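Long-range contacts in 3-oxoacyl-(Acyl-carrier protein) synthase (Burkholderia xenovorans, PDB 4EFI), which probably condenses acyl groups with malonyl units carried on acyl carrier protein, as a thiolase-fold 3-oxoacyl synthase of the KAS III family: residues I52-R58 / I295-G299; S65-C70 / F93-N99; Q133-M139 / A191-I195; K261-F267 / L286-P292. All blocks are in the same frame, centred on the assembly; numbering follows the deposited sequence. Where two conformers were deposited one is given.

Interaction 1 (I52-R58 / I295-G299)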
loop_
_atom_site.group_PDB
_atom_site.type_symbol
_atom_site.label_atom_id
_atom_site.label_comp_id
_atom_site.label_asym_id
_atom_site.label_seq_id
_atom_site.Cartn_x
_atom_site.Cartn_y
_atom_site.Cartn_z
ATOM N N ILE A 52 9.287 12.552 10.380
ATOM C CA ILE A 52 8.519 11.735 9.458
ATOM C C ILE A 52 9.369 11.324 8.265
ATOM O O ILE A 52 9.079 10.309 7.633
ATOM C CB ILE A 52 7.150 12.366 9.090
ATOM C CG1 ILE A 52 7.303 13.679 8.361
ATOM C CG2 ILE A 52 6.304 12.569 10.341
ATOM C CD1 ILE A 52 5.940 14.247 7.917
ATOM N N GLY A 53 10.430 12.086 7.952
ATOM C CA GLY A 53 11.382 11.689 6.926
ATOM C C GLY A 53 11.061 12.110 5.491
ATOM O O GLY A 53 11.684 11.631 4.553
ATOM N N VAL A 54 10.077 13.008 5.323
ATOM C CA VAL A 54 9.498 13.398 4.000
ATOM C C VAL A 54 9.995 14.758 3.434
ATOM O O VAL A 54 9.628 15.814 4.003
ATOM C CB VAL A 54 7.934 13.501 4.078
ATOM C CG1 VAL A 54 7.319 13.711 2.694
ATOM C CG2 VAL A 54 7.307 12.266 4.727
ATOM N N ASN A 55 10.810 14.731 2.353
ATOM C CA ASN A 55 11.364 15.939 1.714
ATOM C C ASN A 55 10.464 16.453 0.594
ATOM O O ASN A 55 10.332 17.658 0.370
ATOM C CB ASN A 55 12.751 15.657 1.127
ATOM C CG ASN A 55 13.768 15.231 2.181
ATOM O OD1 ASN A 55 14.025 15.963 3.125
ATOM N ND2 ASN A 55 14.322 14.030 2.025
ATOM N N ARG A 56 9.889 15.509 -0.128
ATOM C CA ARG A 56 9.031 15.761 -1.283
ATOM C C ARG A 56 7.919 14.733 -1.287
ATOM O O ARG A 56 8.067 13.662 -0.713
ATOM C CB ARG A 56 9.861 15.608 -2.578
ATOM C CG ARG A 56 10.742 16.798 -2.906
ATOM C CD ARG A 56 11.852 16.486 -3.935
ATOM N NE ARG A 56 12.854 15.609 -3.357
ATOM C CZ ARG A 56 13.812 16.004 -2.523
ATOM N NH1 ARG A 56 13.929 17.278 -2.175
ATOM N NH2 ARG A 56 14.661 15.114 -2.040
ATOM N N ARG A 57 6.827 15.036 -1.977
ATOM C CA ARG A 57 5.777 14.067 -2.249
ATOM C C ARG A 57 5.051 14.471 -3.529
ATOM O O ARG A 57 5.215 15.597 -4.011
ATOM C CB ARG A 57 4.798 13.937 -1.066
ATOM C CG ARG A 57 3.745 15.017 -0.931
ATOM C CD ARG A 57 4.304 16.313 -0.419
ATOM N NE ARG A 57 4.644 16.288 1.007
ATOM C CZ ARG A 57 5.674 16.906 1.568
ATOM N NH1 ARG A 57 5.834 16.867 2.885
ATOM N NH2 ARG A 57 6.550 17.578 0.834
ATOM N N ARG A 58 4.303 13.541 -4.106
ATOM C CA ARG A 58 3.517 13.842 -5.305
ATOM C C ARG A 58 2.045 13.963 -4.982
ATOM O O ARG A 58 1.512 13.123 -4.244
ATOM C CB ARG A 58 3.705 12.744 -6.351
ATOM C CG ARG A 58 5.146 12.424 -6.675
ATOM C CD ARG A 58 5.899 13.630 -7.188
ATOM N NE ARG A 58 7.248 13.288 -7.677
ATOM C CZ ARG A 58 7.564 12.965 -8.934
ATOM N NH1 ARG A 58 6.651 12.944 -9.885
ATOM N NH2 ARG A 58 8.821 12.665 -9.247
ATOM N N ILE A 295 10.088 7.142 1.673
ATOM C CA ILE A 295 9.174 8.154 2.182
ATOM C C ILE A 295 9.743 9.551 1.938
ATOM O O ILE A 295 9.002 10.538 1.822
ATOM C CB ILE A 295 8.849 7.854 3.676
ATOM C CG1 ILE A 295 7.478 8.432 4.053
ATOM C CG2 ILE A 295 9.972 8.326 4.551
ATOM C CD1 ILE A 295 7.083 8.225 5.502
ATOM N N GLY A 296 11.059 9.664 1.837
ATOM C CA GLY A 296 11.654 10.952 1.568
ATOM C C GLY A 296 11.238 11.619 0.272
ATOM O O GLY A 296 11.206 12.854 0.176
ATOM N N GLU A 297 10.966 10.810 -0.745
ATOM C CA GLU A 297 10.622 11.343 -2.064
ATOM C C GLU A 297 9.128 11.290 -2.361
ATOM O O GLU A 297 8.664 12.006 -3.224
ATOM C CB GLU A 297 11.346 10.574 -3.184
ATOM C CG GLU A 297 12.861 10.610 -3.120
ATOM C CD GLU A 297 13.426 12.021 -3.139
ATOM O OE1 GLU A 297 13.025 12.826 -4.008
ATOM O OE2 GLU A 297 14.269 12.328 -2.272
ATOM N N TYR A 298 8.384 10.429 -1.664
ATOM C CA TYR A 298 6.993 10.161 -2.006
ATOM C C TYR A 298 6.003 10.375 -0.869
ATOM O O TYR A 298 4.792 10.332 -1.099
ATOM C CB TYR A 298 6.810 8.749 -2.587
ATOM C CG TYR A 298 7.652 8.559 -3.809
ATOM C CD1 TYR A 298 7.316 9.174 -5.012
ATOM C CD2 TYR A 298 8.843 7.826 -3.750
ATOM C CE1 TYR A 298 8.133 9.041 -6.132
ATOM C CE2 TYR A 298 9.656 7.699 -4.852
ATOM C CZ TYR A 298 9.298 8.307 -6.030
ATOM O OH TYR A 298 10.108 8.183 -7.153
ATOM N N GLY A 299 6.492 10.630 0.344
ATOM C CA GLY A 299 5.623 10.636 1.505
ATOM C C GLY A 299 5.019 9.267 1.739
ATOM O O GLY A 299 5.421 8.268 1.140
HETATM O O HOH W 1 3.940 10.692 -3.710
HETATM O O HOH W 2 9.102 13.308 -5.592
HETATM O O HOH W 3 10.801 11.208 -7.612
#
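In one of the two E297 conformers, R56 and E297 form a side-on salt bridge. NE of R56 donates to OE1 of E297 at 2.9 Å, nearly straight at 172°. NH2 of R56 reaches the syn lone pair of OE2 of E297 at 2.8 Å. The two side chains run side by side, and the carboxylate is turned 29° from the guanidinium plane. The bend in R56 at chi3 (-69°) helps lay NE and NH2 along the carboxylate. CB of N55 rests on one guanidinium face, near its rim.

Beside this pair, the carbonyl O of G296 accepts two backbone bonds, from N of N55 (2.9 Å) and N of R56 (3.0 Å). G296 CA makes a CA-H...O contact with O of G53, 3.1 Å away.

Three waters join R58 to the helix end. One links N of R58 to O of Y298, one links NE to O of E297, and the third lies between NH2 and OH of Y298. NH1 of R58 bonds to O of P27 and forms a salt bridge with E353. In one V54 conformer, CG2 meets CG1 of I295 at 3.9 Å.

R57 turns its end away, to L171, N33 and V31. Strand 56-58 pairs with strand 30-32, while Y298 packs against helix 305-313. The contact joins this two-stranded antiparallel sheet to a short C-terminal-half helix of the thiolase-type fold.

Interaction 2 (S65-C70 / F93-N99)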
loop_
_atom_site.group_PDB
_atom_site.type_symbol
_atom_site.label_atom_id
_atom_site.label_comp_id
_atom_site.label_asym_id
_atom_site.label_seq_id
_atom_site.Cartn_x
_atom_site.Cartn_y
_atom_site.Cartn_z
ATOM N N SER A 65 -7.428 10.599 -10.428
ATOM C CA SER A 65 -7.838 9.735 -9.329
ATOM C C SER A 65 -6.869 8.572 -9.167
ATOM O O SER A 65 -6.029 8.301 -10.032
ATOM C CB SER A 65 -9.242 9.181 -9.584
ATOM O OG SER A 65 -9.187 8.245 -10.653
ATOM N N ALA A 66 -7.068 7.813 -8.090
ATOM C CA ALA A 66 -6.330 6.576 -7.866
ATOM C C ALA A 66 -6.562 5.615 -9.015
ATOM O O ALA A 66 -5.628 4.974 -9.493
ATOM C CB ALA A 66 -6.748 5.950 -6.542
ATOM N N GLY A 67 -7.801 5.536 -9.496
ATOM C CA GLY A 67 -8.112 4.725 -10.653
ATOM C C GLY A 67 -7.294 5.130 -11.873
ATOM O O GLY A 67 -6.889 4.283 -12.687
ATOM N N ASP A 68 -7.144 6.430 -12.086
ATOM C CA ASP A 68 -6.371 6.901 -13.243
ATOM C C ASP A 68 -4.899 6.484 -13.114
ATOM O O ASP A 68 -4.260 6.090 -14.097
ATOM C CB ASP A 68 -6.417 8.429 -13.365
ATOM C CG ASP A 68 -7.789 8.993 -13.691
ATOM O OD1 ASP A 68 -8.556 8.335 -14.450
ATOM O OD2 ASP A 68 -8.077 10.102 -13.193
ATOM N N LEU A 69 -4.333 6.630 -11.928
ATOM C CA LEU A 69 -2.946 6.272 -11.686
ATOM C C LEU A 69 -2.744 4.796 -11.904
ATOM O O LEU A 69 -1.767 4.373 -12.541
ATOM C CB LEU A 69 -2.524 6.656 -10.265
ATOM C CG LEU A 69 -2.546 8.151 -9.928
ATOM C CD1 LEU A 69 -2.296 8.392 -8.450
ATOM C CD2 LEU A 69 -1.520 8.905 -10.771
ATOM N N CYS A 70 -3.659 3.981 -11.387
ATOM C CA CYS A 70 -3.600 2.541 -11.627
ATOM C C CYS A 70 -3.779 2.176 -13.086
ATOM O O CYS A 70 -3.113 1.257 -13.559
ATOM C CB CYS A 70 -4.641 1.795 -10.793
ATOM S SG CYS A 70 -4.351 1.873 -8.990
ATOM N N PHE A 93 -9.294 -3.965 -7.343
ATOM C CA PHE A 93 -8.932 -2.567 -7.066
ATOM C C PHE A 93 -9.004 -2.320 -5.572
ATOM O O PHE A 93 -10.096 -2.320 -4.971
ATOM C CB PHE A 93 -9.885 -1.618 -7.831
ATOM C CG PHE A 93 -9.612 -0.135 -7.600
ATOM C CD1 PHE A 93 -8.422 0.437 -7.983
ATOM C CD2 PHE A 93 -10.563 0.682 -7.026
ATOM C CE1 PHE A 93 -8.187 1.809 -7.793
ATOM C CE2 PHE A 93 -10.331 2.035 -6.827
ATOM C CZ PHE A 93 -9.162 2.595 -7.228
ATOM N N VAL A 94 -7.847 -2.149 -4.955
ATOM C CA VAL A 94 -7.737 -1.885 -3.524
ATOM C C VAL A 94 -7.410 -0.415 -3.356
ATOM O O VAL A 94 -6.368 0.057 -3.858
ATOM C CB VAL A 94 -6.642 -2.733 -2.881
ATOM C CG1 VAL A 94 -6.529 -2.401 -1.386
ATOM C CG2 VAL A 94 -6.945 -4.208 -3.108
ATOM N N SER A 95 -8.305 0.307 -2.689
ATOM C CA SER A 95 -8.187 1.742 -2.567
ATOM C C SER A 95 -9.196 2.263 -1.562
ATOM O O SER A 95 -10.231 1.626 -1.317
ATOM C CB SER A 95 -8.466 2.410 -3.901
ATOM O OG SER A 95 -8.291 3.831 -3.847
ATOM N N GLN A 96 -8.900 3.417 -0.980
ATOM C CA GLN A 96 -9.842 4.146 -0.142
ATOM C C GLN A 96 -10.402 5.381 -0.862
ATOM O O GLN A 96 -11.188 6.113 -0.269
ATOM C CB GLN A 96 -9.139 4.562 1.142
ATOM C CG GLN A 96 -8.636 3.366 1.918
ATOM C CD GLN A 96 -7.727 3.725 3.058
ATOM O OE1 GLN A 96 -8.028 3.433 4.205
ATOM N NE2 GLN A 96 -6.603 4.320 2.742
ATOM N N THR A 97 -9.988 5.593 -2.116
ATOM C CA THR A 97 -10.340 6.801 -2.852
ATOM C C THR A 97 -10.887 6.476 -4.251
ATOM O O THR A 97 -10.353 6.913 -5.264
ATOM C CB THR A 97 -9.175 7.827 -2.862
ATOM O OG1 THR A 97 -7.947 7.195 -3.281
ATOM C CG2 THR A 97 -8.989 8.419 -1.463
ATOM N N PRO A 98 -11.965 5.698 -4.298
ATOM C CA PRO A 98 -12.560 5.304 -5.579
ATOM C C PRO A 98 -13.178 6.486 -6.350
ATOM O O PRO A 98 -13.520 7.508 -5.761
ATOM C CB PRO A 98 -13.647 4.327 -5.149
ATOM C CG PRO A 98 -14.058 4.817 -3.799
ATOM C CD PRO A 98 -12.780 5.251 -3.152
ATOM N N ASN A 99 -13.408 6.279 -7.643
ATOM C CA ASN A 99 -13.975 7.340 -8.470
ATOM C C ASN A 99 -15.373 7.759 -8.021
ATOM O O ASN A 99 -15.675 8.951 -7.915
ATOM C CB ASN A 99 -14.079 6.884 -9.944
ATOM C CG ASN A 99 -12.760 6.894 -10.672
ATOM O OD1 ASN A 99 -11.702 7.105 -10.076
ATOM N ND2 ASN A 99 -12.807 6.646 -11.970
HETATM O O HOH W 4 -8.743 9.004 -6.136
HETATM O O HOH W 5 -10.129 6.188 -7.975
HETATM O O HOH W 6 -10.470 6.566 -13.603
#
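The F93 ring meets the helix start with its rim. SG of C70 lies at the ring edge, 4.0 Å from CE1 of F93, a cysteine sulfur-aromatic contact. CB of A66 is also near the ring plane, 4.2 Å from CZ of F93. The first torsion of F93, with CG anti to the backbone N (chi1 179°), carries the ring to the helix. Helix 105-112 and A153 of strand 149-156 pack around the same ring.

Strand 90-94, parallel to both of its neighbours in the sheet of this thiolase-like fold, leads here to the N terminus of helix 66-81. S65 is the N-cap of that helix and forms a capping box with D68. N of S65 donates to OD2 of D68. OG of S65 accepts from N of D68 and donates to OD1 of N99 at 2.8 Å, tilted 20° from the amide carbonyl plane.

One water accepts from N of G67 and donates to O of T97 and OD1 of N99. A second joins N of A66 to O of T97, and a third joins ND2 of N99 to OD1 of D68. CB of A66 sits 3.7 Å from OG1 of T97, whose hydroxyl is bonded to D156.

Interaction 3 (Q133-M139 / A191-I195); sequences QALWLGM and AHFII
W136 and F193 make the aromatic part of this contact. CB of W136 sits over the centre of the F193 ring, 3.6 Å from the centroid and 9° off its normal, a CH-pi contact. The indole then turns its edge to the same ring, with planes at 66°, in an edge-to-face pair. CG of W136 lies anti to the backbone N (chi1 165°), which swings the indole beyond the phenyl ring toward I195.

Apolar contacts flank the pair. CD1 of I195 touches CE3 of W136 at 3.8 Å. CB of L135 meets CE2 of F193 at 3.9 Å. SD of M139 lies at the edge of the F193 ring and also 4.2 Å from CB of A191.

Q133 brings a polar side chain to the contact. Its NE2 lies 3.5 Å from CG2 of I195, while its OE1 is bonded to S129.

Helix 130-143 lies between two sheets, that of strand 190-197 and that of strand 17-26, as the buried helix layer of the alpha-beta-alpha-beta-alpha thiolase fold.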
loop_
_atom_site.group_PDB
_atom_site.type_symbol
_atom_site.label_atom_id
_atom_site.label_comp_id
_atom_site.label_asym_id
_atom_site.label_seq_id
_atom_site.Cartn_x
_atom_site.Cartn_y
_atom_site.Cartn_z
ATOM N N GLN A 133 -2.691 -8.383 1.567
ATOM C CA GLN A 133 -4.011 -9.008 1.403
ATOM C C GLN A 133 -4.394 -9.172 -0.053
ATOM O O GLN A 133 -4.967 -10.200 -0.429
ATOM C CB GLN A 133 -5.088 -8.202 2.144
ATOM C CG GLN A 133 -4.811 -8.047 3.638
ATOM C CD GLN A 133 -6.004 -7.570 4.410
ATOM O OE1 GLN A 133 -5.908 -6.598 5.183
ATOM N NE2 GLN A 133 -7.106 -8.263 4.268
ATOM N N ALA A 134 -4.102 -8.164 -0.865
ATOM C CA ALA A 134 -4.338 -8.253 -2.305
ATOM C C ALA A 134 -3.518 -9.370 -2.944
ATOM O O ALA A 134 -4.019 -10.118 -3.796
ATOM C CB ALA A 134 -4.018 -6.937 -2.974
ATOM N N LEU A 135 -2.250 -9.473 -2.548
ATOM C CA LEU A 135 -1.402 -10.555 -3.045
ATOM C C LEU A 135 -1.995 -11.907 -2.688
ATOM O O LEU A 135 -2.106 -12.793 -3.528
ATOM C CB LEU A 135 0.016 -10.454 -2.455
ATOM C CG LEU A 135 0.918 -9.339 -2.980
ATOM C CD1 LEU A 135 2.242 -9.353 -2.232
ATOM C CD2 LEU A 135 1.180 -9.472 -4.443
ATOM N N TRP A 136 -2.389 -12.082 -1.430
ATOM C CA TRP A 136 -2.970 -13.337 -1.008
ATOM C C TRP A 136 -4.247 -13.654 -1.800
ATOM O O TRP A 136 -4.408 -14.776 -2.308
ATOM C CB TRP A 136 -3.271 -13.363 0.502
ATOM C CG TRP A 136 -4.168 -14.488 0.819
ATOM C CD1 TRP A 136 -3.845 -15.794 0.827
ATOM C CD2 TRP A 136 -5.576 -14.405 1.071
ATOM N NE1 TRP A 136 -4.972 -16.561 1.062
ATOM C CE2 TRP A 136 -6.048 -15.717 1.220
ATOM C CE3 TRP A 136 -6.480 -13.338 1.195
ATOM C CZ2 TRP A 136 -7.394 -15.995 1.502
ATOM C CZ3 TRP A 136 -7.805 -13.610 1.454
ATOM C CH2 TRP A 136 -8.249 -14.930 1.604
ATOM N N LEU A 137 -5.142 -12.674 -1.929
ATOM C CA LEU A 137 -6.405 -12.953 -2.588
ATOM C C LEU A 137 -6.164 -13.334 -4.031
ATOM O O LEU A 137 -6.753 -14.294 -4.549
ATOM C CB LEU A 137 -7.346 -11.762 -2.502
ATOM C CG LEU A 137 -8.723 -12.055 -3.087
ATOM C CD1 LEU A 137 -9.370 -13.290 -2.453
ATOM C CD2 LEU A 137 -9.588 -10.835 -2.876
ATOM N N GLY A 138 -5.317 -12.585 -4.702
ATOM C CA GLY A 138 -5.015 -12.887 -6.085
ATOM C C GLY A 138 -4.364 -14.237 -6.299
ATOM O O GLY A 138 -4.697 -14.985 -7.222
ATOM N N MET A 139 -3.420 -14.578 -5.425
ATOM C CA MET A 139 -2.754 -15.866 -5.526
ATOM C C MET A 139 -3.706 -17.010 -5.195
ATOM O O MET A 139 -3.633 -18.078 -5.795
ATOM C CB MET A 139 -1.487 -15.925 -4.658
ATOM C CG MET A 139 -0.415 -14.991 -5.161
ATOM S SD MET A 139 1.202 -15.322 -4.430
ATOM C CE MET A 139 2.228 -14.368 -5.537
ATOM N N ALA A 191 4.024 -19.278 -0.851
ATOM C CA ALA A 191 3.933 -17.951 -0.272
ATOM C C ALA A 191 3.160 -18.056 1.035
ATOM O O ALA A 191 2.200 -18.825 1.132
ATOM C CB ALA A 191 3.240 -16.995 -1.216
ATOM N N HIS A 192 3.574 -17.293 2.039
ATOM C CA HIS A 192 2.944 -17.309 3.359
ATOM C C HIS A 192 2.443 -15.920 3.718
ATOM O O HIS A 192 3.095 -14.908 3.410
ATOM C CB HIS A 192 3.936 -17.763 4.428
ATOM C CG HIS A 192 4.452 -19.144 4.204
ATOM N ND1 HIS A 192 3.836 -20.261 4.723
ATOM C CD2 HIS A 192 5.500 -19.592 3.477
ATOM C CE1 HIS A 192 4.499 -21.340 4.344
ATOM N NE2 HIS A 192 5.514 -20.961 3.590
ATOM N N PHE A 193 1.281 -15.866 4.368
ATOM C CA PHE A 193 0.613 -14.618 4.700
ATOM C C PHE A 193 0.009 -14.723 6.088
ATOM O O PHE A 193 -0.378 -15.808 6.528
ATOM C CB PHE A 193 -0.530 -14.333 3.734
ATOM C CG PHE A 193 -0.136 -14.362 2.292
ATOM C CD1 PHE A 193 -0.178 -15.546 1.568
ATOM C CD2 PHE A 193 0.254 -13.206 1.631
ATOM C CE1 PHE A 193 0.175 -15.562 0.221
ATOM C CE2 PHE A 193 0.587 -13.230 0.292
ATOM C CZ PHE A 193 0.564 -14.407 -0.409
ATOM N N ILE A 194 -0.060 -13.583 6.770
ATOM C CA ILE A 194 -0.800 -13.458 8.034
ATOM C C ILE A 194 -1.676 -12.229 7.924
ATOM O O ILE A 194 -1.223 -11.181 7.452
ATOM C CB ILE A 194 0.125 -13.347 9.260
ATOM C CG1 ILE A 194 1.074 -14.551 9.312
ATOM C CG2 ILE A 194 -0.721 -13.217 10.542
ATOM C CD1 ILE A 194 1.967 -14.596 10.553
ATOM N N ILE A 195 -2.956 -12.356 8.267
ATOM C CA ILE A 195 -3.898 -11.243 8.143
ATOM C C ILE A 195 -4.703 -11.095 9.423
ATOM O O ILE A 195 -5.329 -12.066 9.871
ATOM C CB ILE A 195 -4.866 -11.414 6.946
ATOM C CG1 ILE A 195 -4.104 -11.594 5.629
ATOM C CG2 ILE A 195 -5.799 -10.215 6.850
ATOM C CD1 ILE A 195 -5.022 -11.866 4.422
#

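Interaction 4 (K261-F267 / L286-P292)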
loop_
_atom_site.group_PDB
_atom_site.type_symbol
_atom_site.label_atom_id
_atom_site.label_comp_id
_atom_site.label_asym_id
_atom_site.label_seq_id
_atom_site.Cartn_x
_atom_site.Cartn_y
_atom_site.Cartn_z
ATOM N N LYS A 261 16.272 -14.998 9.125
ATOM C CA LYS A 261 16.178 -13.556 8.984
ATOM C C LYS A 261 17.266 -12.960 8.068
ATOM O O LYS A 261 16.987 -12.100 7.241
ATOM C CB LYS A 261 16.257 -12.923 10.376
ATOM C CG LYS A 261 16.134 -11.416 10.397
ATOM C CD LYS A 261 16.431 -10.855 11.788
ATOM C CE LYS A 261 15.398 -11.277 12.814
ATOM N NZ LYS A 261 15.799 -10.861 14.198
ATOM N N ASP A 262 18.506 -13.427 8.202
ATOM C CA ASP A 262 19.607 -12.833 7.444
ATOM C C ASP A 262 19.682 -13.316 5.992
ATOM O O ASP A 262 20.522 -12.848 5.220
ATOM C CB ASP A 262 20.935 -13.051 8.185
ATOM C CG ASP A 262 21.104 -12.096 9.365
ATOM O OD1 ASP A 262 20.610 -10.950 9.281
ATOM O OD2 ASP A 262 21.728 -12.484 10.370
ATOM N N SER A 263 18.791 -14.216 5.605
ATOM C CA SER A 263 18.703 -14.645 4.212
ATOM C C SER A 263 17.629 -13.887 3.402
ATOM O O SER A 263 17.442 -14.152 2.216
ATOM C CB SER A 263 18.445 -16.142 4.125
ATOM O OG SER A 263 17.111 -16.459 4.462
ATOM N N TYR A 264 16.907 -12.966 4.036
ATOM C CA TYR A 264 15.994 -12.087 3.307
ATOM C C TYR A 264 16.777 -10.976 2.624
ATOM O O TYR A 264 17.746 -10.455 3.171
ATOM C CB TYR A 264 14.974 -11.463 4.248
ATOM C CG TYR A 264 13.828 -12.400 4.587
ATOM C CD1 TYR A 264 14.004 -13.474 5.439
ATOM C CD2 TYR A 264 12.565 -12.200 4.046
ATOM C CE1 TYR A 264 12.977 -14.329 5.733
ATOM C CE2 TYR A 264 11.523 -13.058 4.339
ATOM C CZ TYR A 264 11.735 -14.102 5.180
ATOM O OH TYR A 264 10.689 -14.954 5.448
ATOM N N ASP A 265 16.340 -10.606 1.431
ATOM C CA ASP A 265 16.955 -9.517 0.703
ATOM C C ASP A 265 16.396 -8.175 1.131
ATOM O O ASP A 265 17.081 -7.151 1.077
ATOM C CB ASP A 265 16.802 -9.743 -0.803
ATOM C CG ASP A 265 17.596 -10.926 -1.263
ATOM O OD1 ASP A 265 18.845 -10.849 -1.189
ATOM O OD2 ASP A 265 17.023 -11.983 -1.613
ATOM N N ALA A 266 15.141 -8.152 1.545
ATOM C CA ALA A 266 14.519 -6.922 2.023
ATOM C C ALA A 266 13.289 -7.229 2.854
ATOM O O ALA A 266 12.577 -8.207 2.606
ATOM C CB ALA A 266 14.146 -6.004 0.868
ATOM N N PHE A 267 13.031 -6.337 3.807
ATOM C CA PHE A 267 11.811 -6.290 4.598
ATOM C C PHE A 267 11.111 -4.989 4.229
ATOM O O PHE A 267 11.602 -3.904 4.546
ATOM C CB PHE A 267 12.149 -6.302 6.091
ATOM C CG PHE A 267 12.962 -7.516 6.513
ATOM C CD1 PHE A 267 12.362 -8.750 6.725
ATOM C CD2 PHE A 267 14.329 -7.420 6.666
ATOM C CE1 PHE A 267 13.131 -9.855 7.102
ATOM C CE2 PHE A 267 15.077 -8.509 7.030
ATOM C CZ PHE A 267 14.485 -9.722 7.242
ATOM N N LEU A 286 15.626 -6.222 13.072
ATOM C CA LEU A 286 15.913 -6.299 11.661
ATOM C C LEU A 286 17.034 -5.357 11.315
ATOM O O LEU A 286 17.100 -4.243 11.822
ATOM C CB LEU A 286 14.685 -5.929 10.822
ATOM C CG LEU A 286 13.422 -6.753 11.053
ATOM C CD1 LEU A 286 12.314 -6.193 10.171
ATOM C CD2 LEU A 286 13.638 -8.218 10.766
ATOM N N PRO A 287 17.924 -5.799 10.431
ATOM C CA PRO A 287 19.038 -4.963 9.988
ATOM C C PRO A 287 18.544 -3.783 9.143
ATOM O O PRO A 287 17.899 -3.965 8.109
ATOM C CB PRO A 287 19.910 -5.942 9.179
ATOM C CG PRO A 287 18.951 -7.032 8.752
ATOM C CD PRO A 287 17.924 -7.140 9.814
ATOM N N ALA A 288 18.847 -2.567 9.582
ATOM C CA ALA A 288 18.279 -1.362 8.995
ATOM C C ALA A 288 18.575 -1.213 7.505
ATOM O O ALA A 288 17.740 -0.721 6.739
ATOM C CB ALA A 288 18.743 -0.131 9.758
ATOM N N GLU A 289 19.744 -1.657 7.066
ATOM C CA GLU A 289 20.075 -1.531 5.652
ATOM C C GLU A 289 19.178 -2.417 4.767
ATOM O O GLU A 289 19.038 -2.181 3.569
ATOM C CB GLU A 289 21.561 -1.831 5.418
ATOM C CG GLU A 289 21.949 -3.308 5.421
ATOM C CD GLU A 289 22.067 -3.938 6.792
ATOM O OE1 GLU A 289 21.809 -3.288 7.837
ATOM O OE2 GLU A 289 22.438 -5.129 6.814
ATOM N N ARG A 290 18.546 -3.425 5.357
ATOM C CA ARG A 290 17.654 -4.292 4.602
ATOM C C ARG A 290 16.181 -3.917 4.771
ATOM O O ARG A 290 15.284 -4.707 4.452
ATOM C CB ARG A 290 17.895 -5.736 4.971
ATOM C CG ARG A 290 19.029 -6.316 4.141
ATOM C CD ARG A 290 19.669 -7.543 4.752
ATOM N NE ARG A 290 20.657 -7.242 5.784
ATOM C CZ ARG A 290 21.213 -8.183 6.545
ATOM N NH1 ARG A 290 20.840 -9.442 6.399
ATOM N NH2 ARG A 290 22.129 -7.878 7.463
ATOM N N VAL A 291 15.945 -2.703 5.249
ATOM C CA VAL A 291 14.593 -2.160 5.423
ATOM C C VAL A 291 14.489 -0.916 4.536
ATOM O O VAL A 291 14.804 0.181 4.969
ATOM C CB VAL A 291 14.338 -1.788 6.910
ATOM C CG1 VAL A 291 12.923 -1.218 7.102
ATOM C CG2 VAL A 291 14.531 -2.995 7.813
ATOM N N PRO A 292 14.077 -1.082 3.264
ATOM C CA PRO A 292 14.095 0.061 2.334
ATOM C C PRO A 292 13.115 1.166 2.722
ATOM O O PRO A 292 12.065 0.919 3.311
ATOM C CB PRO A 292 13.679 -0.579 1.009
ATOM C CG PRO A 292 14.130 -2.034 1.155
ATOM C CD PRO A 292 13.808 -2.349 2.565
HETATM O O HOH W 7 18.311 -10.003 5.850
HETATM O O HOH W 8 10.691 -1.252 4.406
#
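L286 starts the contact by setting CD2 over the centre of the F267 ring. This CH-pi contact is 3.9 Å to the centroid and 10° off the normal. CG of F267, anti to its carbonyl carbon (chi1 -58°), helps set the ring there. The same methyl touches CD of K261 at 4.0 Å. P287 follows, with CD 4.2 Å from CE2 of F267. Its CG covers one face of the R290 guanidinium.

E289 holds R290. NE and NH2 of R290 both donate to OE2 of E289. NH1 of R290 makes a long salt bridge, with a weak hydrogen bond, to OD1 of D262 at 3.3 Å. A water joins the same NH1 to O of K261 and O of Y264. The backbone O of R290 accepts from N of F267 at 2.9 Å.

V291 places CA 3.6 Å from O of F267, a CA-H...O contact. P292 packs CG 4.0 Å from CB of A266.

The loop between helices 274-283 and 295-298 borders the edge strand 266-269 of a mixed sheet of the thiolase fold.

Interaction 1 opens first, at 52-58, and closes last, at 295-299. It holds the other three nested within one long loop. Interaction 2 closes the first inner loop, joining the start of helix 66-81 to strand 90-94 and the loop after it. Interaction 3 follows in series and sets helix 130-143 against strand 190-197. Interaction 4 closes a short loop that holds the rest of strand 266-269 and helix 274-283. None of the four cross. Interactions 2 and 3 touch where V94 packs on A134, between the sheet of strand 90-94 and the helix. Interactions 3 and 4 reach the same sheet, that of strands 190-197 and 266-269. Segment 286-292 of interaction 4 runs into helix 295-298, so it adjoins interaction 1.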